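Long-range contacts in probable quinone reductase Qor (NADPH:quinone reductase) (Zeta-crystallin homolog protein) (PDB 4RVS), which probably catalyses the transfer of electrons from NADPH to quinones, as a zeta-crystallin homologue built of a GroES-like domain and a Rossmann-type nucleotide-binding domain: residues V89-N94 / A123-L128; T80-G85 / S106-V111. All coordinates share one frame; numbering follows the deposited sequence.

Interaction 1 of 2, residues V89-N94 / A123-L128; sequences VSASAN and ALLKGL
On the side of the GroES-like fold that faces helix 117-137 in this medium-chain dehydrogenase/reductase, Val89 of strand 87-90 and Ala91 just after it pack against Leu124 and Leu125. The contact is apolar throughout, and Leu124 carries most of it. Its CG lies anti to the backbone N (chi1 179°), an orientation that sends CD2 across to the other segment. There CD2 sits against the peptide between Ser90 and Ala91, 3.6 Å from Ser90 C and 3.5 Å from Ala91 N. Both methyls of Val89 close on the same methyl, CG1 and CG2 each lying 3.9 Å from Leu124 CD2, while the two side chains run past each other in opposite senses. Phe288 of helix 277-292 also packs on Val89.

The CB of Ser90 points away from the helix, and its OG accepts from Ser92 N (3.0 Å), which makes an ST turn, and also bonds to Leu107 O; the turn spans Ser90 to Ser92, at the end of the strand, and within it the CB of Ala91 points toward the helix. The side chain of Leu125 also touches Leu270, a residue seen to bind NADPH, so this edge of the contact adjoins the cofactor site, which is empty in this chain. On the strand side Leu125 is met by a single methyl, with Ala91 CB 4.1 Å from Leu125 CB.

Interaction 2 of 2, residues T80-G85 / S106-V111; sequences TAISVG and SLTAKV
A lysine bridges to a loop carbonyl both directly and through water: Lys110 NZ makes a weak hydrogen bond of 3.3 Å to Ala81 O, and water 1 donates to the same oxygen at 2.9 Å while accepting from Lys110 NZ, also at 2.9 Å. CE comes slightly nearer than NZ, with Lys110 CE 3.2 Å from Ala81 O. The lysine chain is extended beyond CG; Lys110 CG lies 4.1 Å from Ile82 CG1, the two side chains sliding past each other in opposite directions, and CE passes beside the methyl of Ala81. Asp86 adds a long, weak ion pair to the ammonium.

The contact lays the loop between strands 64-71 and 87-90 of the GroES-like domain over strand 108-110, which pairs antiparallel with 87-90. Ile82 enters from the loop with CG1 beside its backbone N (chi1 -64°) and the rest of the chain extended (chi2 172°), which carries CD1 to 3.6 Å from Thr108 O. The Ile82 side chain crosses that of Thr108 at about a right angle, and Leu31 of strand 30-35 touches both. Thr108 presents CG2 here, while its OG1 bonds to Pro104 O. The loop backbone also forms an ST turn, Ile82 N donating to Thr80 OG1 over 3.1 Å.

The centres of the two contacts lie about 13 Å apart, joined through neighbouring antiparallel strands of one sheet: 87-90 contributes to interaction 1 and 108-110 to interaction 2. Val89 N bonds to Ala109 O across this pair at 2.8 Å. Along the chain the segments alternate, with 80-85 followed by 89-94, 106-111 and 123-128, and helix 117-137 is the next regular element after strand 108-110. Interaction 2 is the more peripheral, its centre about 20 Å from that of the chain against about 8 Å for interaction 1. The strand pair thus connects an outlying loop of the GroES-like domain to the helix beside the NADPH site.

Interaction 1 of 2, residues V89-N94 / A123-L128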
loop_
_atom_site.group_PDB
_atom_site.type_symbol
_atom_site.label_atom_id
_atom_site.label_comp_id
_atom_site.label_asym_id
_atom_site.label_seq_id
_atom_site.Cartn_x
_atom_site.Cartn_y
_atom_site.Cartn_z
ATOM N N VAL A 89 25.000 -2.237 19.771
ATOM C CA VAL A 89 24.217 -1.012 19.874
ATOM C C VAL A 89 22.736 -1.341 19.979
ATOM O O VAL A 89 22.266 -2.308 19.386
ATOM C CB VAL A 89 24.481 -0.079 18.671
ATOM C CG1 VAL A 89 24.072 -0.754 17.367
ATOM C CG2 VAL A 89 23.756 1.256 18.841
ATOM N N SER A 90 22.002 -0.556 20.759
ATOM C CA SER A 90 20.557 -0.758 20.868
ATOM C C SER A 90 19.874 0.580 21.011
ATOM O O SER A 90 20.455 1.524 21.556
ATOM C CB SER A 90 20.217 -1.653 22.067
ATOM O OG SER A 90 18.809 -1.863 22.183
ATOM N N ALA A 91 18.638 0.661 20.521
ATOM C CA ALA A 91 17.801 1.831 20.734
ATOM C C ALA A 91 16.626 1.442 21.633
ATOM O O ALA A 91 15.642 2.175 21.742
ATOM C CB ALA A 91 17.313 2.397 19.392
ATOM N N SER A 92 16.753 0.280 22.274
ATOM C CA SER A 92 15.744 -0.243 23.189
ATOM C C SER A 92 16.328 -0.540 24.558
ATOM O O SER A 92 15.843 -1.426 25.266
ATOM C CB SER A 92 15.129 -1.531 22.632
ATOM O OG SER A 92 14.482 -1.304 21.401
ATOM N N ALA A 93 17.376 0.188 24.936
ATOM C CA ALA A 93 18.007 -0.031 26.229
ATOM C C ALA A 93 17.158 0.553 27.358
ATOM O O ALA A 93 16.384 1.493 27.160
ATOM C CB ALA A 93 19.398 0.591 26.252
ATOM N N ASN A 94 17.312 -0.010 28.548
ATOM C CA ASN A 94 16.759 0.621 29.727
ATOM C C ASN A 94 17.875 1.307 30.504
ATOM O O ASN A 94 18.855 0.670 30.894
ATOM C CB ASN A 94 16.041 -0.387 30.620
ATOM C CG ASN A 94 15.365 0.282 31.811
ATOM O OD1 ASN A 94 16.007 0.580 32.818
ATOM N ND2 ASN A 94 14.069 0.533 31.692
ATOM N N ALA A 123 23.120 6.659 15.067
ATOM C CA ALA A 123 22.591 6.291 13.754
ATOM C C ALA A 123 21.567 5.177 13.781
ATOM O O ALA A 123 20.788 5.036 12.833
ATOM C CB ALA A 123 23.716 5.927 12.801
ATOM N N LEU A 124 21.568 4.368 14.839
ATOM C CA LEU A 124 20.800 3.124 14.789
ATOM C C LEU A 124 19.311 3.348 14.532
ATOM O O LEU A 124 18.751 2.799 13.578
ATOM C CB LEU A 124 21.010 2.283 16.050
ATOM C CG LEU A 124 20.206 0.978 16.059
ATOM C CD1 LEU A 124 20.697 0.018 14.987
ATOM C CD2 LEU A 124 20.270 0.315 17.431
ATOM N N LEU A 125 18.665 4.151 15.371
ATOM C CA LEU A 125 17.217 4.319 15.263
ATOM C C LEU A 125 16.820 4.947 13.927
ATOM O O LEU A 125 15.943 4.422 13.230
ATOM C CB LEU A 125 16.678 5.159 16.417
ATOM C CG LEU A 125 15.171 5.420 16.385
ATOM C CD1 LEU A 125 14.421 4.121 16.492
ATOM C CD2 LEU A 125 14.763 6.346 17.513
ATOM N N LYS A 126 17.461 6.060 13.577
ATOM C CA LYS A 126 17.180 6.732 12.306
ATOM C C LYS A 126 17.480 5.797 11.149
ATOM O O LYS A 126 16.788 5.819 10.128
ATOM C CB LYS A 126 18.055 7.969 12.129
ATOM C CG LYS A 126 17.940 9.038 13.187
ATOM C CD LYS A 126 19.258 9.830 13.241
ATOM C CE LYS A 126 19.427 10.566 14.563
ATOM N NZ LYS A 126 20.819 11.092 14.737
ATOM N N GLY A 127 18.531 4.993 11.309
ATOM C CA GLY A 127 19.005 4.118 10.250
ATOM C C GLY A 127 18.111 2.915 10.002
ATOM O O GLY A 127 17.871 2.553 8.853
ATOM N N LEU A 128 17.624 2.292 11.075
ATOM C CA LEU A 128 16.672 1.198 10.942
ATOM C C LEU A 128 15.393 1.722 10.317
ATOM O O LEU A 128 14.762 1.038 9.511
ATOM C CB LEU A 128 16.330 0.610 12.308
ATOM C CG LEU A 128 17.452 -0.063 13.083
ATOM C CD1 LEU A 128 16.965 -0.321 14.479
ATOM C CD2 LEU A 128 17.862 -1.362 12.408
#

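Interaction 2 of 2, residues T80-G85 / S106-V111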
loop_
_atom_site.group_PDB
_atom_site.type_symbol
_atom_site.label_atom_id
_atom_site.label_comp_id
_atom_site.label_asym_id
_atom_site.label_seq_id
_atom_site.Cartn_x
_atom_site.Cartn_y
_atom_site.Cartn_z
ATOM N N THR A 80 20.947 -15.687 19.324
ATOM C CA THR A 80 21.705 -14.483 18.992
ATOM C C THR A 80 23.185 -14.761 18.719
ATOM O O THR A 80 23.801 -15.620 19.354
ATOM C CB THR A 80 21.580 -13.399 20.096
ATOM O OG1 THR A 80 22.261 -12.208 19.678
ATOM C CG2 THR A 80 22.195 -13.884 21.403
ATOM N N ALA A 81 23.747 -14.029 17.764
ATOM C CA ALA A 81 25.178 -14.108 17.465
ATOM C C ALA A 81 26.003 -13.328 18.498
ATOM O O ALA A 81 27.238 -13.441 18.552
ATOM C CB ALA A 81 25.442 -13.575 16.070
ATOM N N ILE A 82 25.316 -12.530 19.311
ATOM C CA ILE A 82 25.992 -11.657 20.280
ATOM C C ILE A 82 26.620 -12.434 21.435
ATOM O O ILE A 82 25.977 -13.292 22.035
ATOM C CB ILE A 82 25.031 -10.590 20.829
ATOM C CG1 ILE A 82 24.582 -9.656 19.707
ATOM C CG2 ILE A 82 25.702 -9.786 21.927
ATOM C CD1 ILE A 82 23.470 -8.693 20.120
ATOM N N SER A 83 27.879 -12.117 21.740
ATOM C CA SER A 83 28.634 -12.793 22.790
ATOM C C SER A 83 29.269 -11.750 23.703
ATOM O O SER A 83 29.466 -10.606 23.290
ATOM C CB SER A 83 29.729 -13.683 22.175
ATOM O OG SER A 83 29.193 -14.613 21.246
ATOM N N VAL A 84 29.590 -12.139 24.935
ATOM C CA VAL A 84 30.322 -11.262 25.851
ATOM C C VAL A 84 31.580 -10.710 25.172
ATOM O O VAL A 84 32.308 -11.451 24.502
ATOM C CB VAL A 84 30.707 -11.996 27.157
ATOM C CG1 VAL A 84 31.673 -11.168 27.986
ATOM C CG2 VAL A 84 29.459 -12.302 27.969
ATOM N N GLY A 85 31.812 -9.407 25.309
ATOM C CA GLY A 85 32.964 -8.778 24.682
ATOM C C GLY A 85 32.654 -8.050 23.385
ATOM O O GLY A 85 33.423 -7.174 22.972
ATOM N N SER A 106 17.362 -9.307 21.403
ATOM C CA SER A 106 16.627 -9.373 20.134
ATOM C C SER A 106 16.443 -7.989 19.506
ATOM O O SER A 106 16.038 -7.880 18.342
ATOM C CB SER A 106 15.263 -10.046 20.331
ATOM O OG SER A 106 14.416 -9.240 21.130
ATOM N N LEU A 107 16.755 -6.937 20.267
ATOM C CA LEU A 107 16.713 -5.563 19.758
ATOM C C LEU A 107 18.065 -4.878 19.957
ATOM O O LEU A 107 18.139 -3.665 20.165
ATOM C CB LEU A 107 15.610 -4.754 20.453
ATOM C CG LEU A 107 14.191 -5.303 20.300
ATOM C CD1 LEU A 107 13.236 -4.583 21.230
ATOM C CD2 LEU A 107 13.715 -5.185 18.866
ATOM N N THR A 108 19.125 -5.676 19.900
ATOM C CA THR A 108 20.491 -5.170 19.961
ATOM C C THR A 108 21.248 -5.708 18.762
ATOM O O THR A 108 21.008 -6.837 18.335
ATOM C CB THR A 108 21.165 -5.634 21.248
ATOM O OG1 THR A 108 20.419 -5.130 22.366
ATOM C CG2 THR A 108 22.585 -5.116 21.328
ATOM N N ALA A 109 22.159 -4.917 18.208
ATOM C CA ALA A 109 22.884 -5.352 17.023
ATOM C C ALA A 109 24.385 -5.223 17.225
ATOM O O ALA A 109 24.838 -4.357 17.972
ATOM C CB ALA A 109 22.459 -4.544 15.836
ATOM N N LYS A 110 25.152 -6.066 16.540
ATOM C CA LYS A 110 26.606 -5.929 16.554
ATOM C C LYS A 110 27.027 -4.687 15.781
ATOM O O LYS A 110 26.366 -4.291 14.819
ATOM C CB LYS A 110 27.280 -7.151 15.925
ATOM C CG LYS A 110 27.210 -8.418 16.760
ATOM C CD LYS A 110 28.158 -9.465 16.177
ATOM C CE LYS A 110 28.063 -10.780 16.927
ATOM N NZ LYS A 110 29.031 -11.782 16.401
ATOM N N VAL A 111 28.126 -4.072 16.202
ATOM C CA VAL A 111 28.677 -2.935 15.473
ATOM C C VAL A 111 29.985 -3.401 14.853
ATOM O O VAL A 111 30.848 -3.924 15.554
ATOM C CB VAL A 111 28.928 -1.743 16.417
ATOM C CG1 VAL A 111 29.541 -0.576 15.661
ATOM C CG2 VAL A 111 27.621 -1.320 17.105
HETATM O O HOH W 1 30.090 -12.960 18.865
#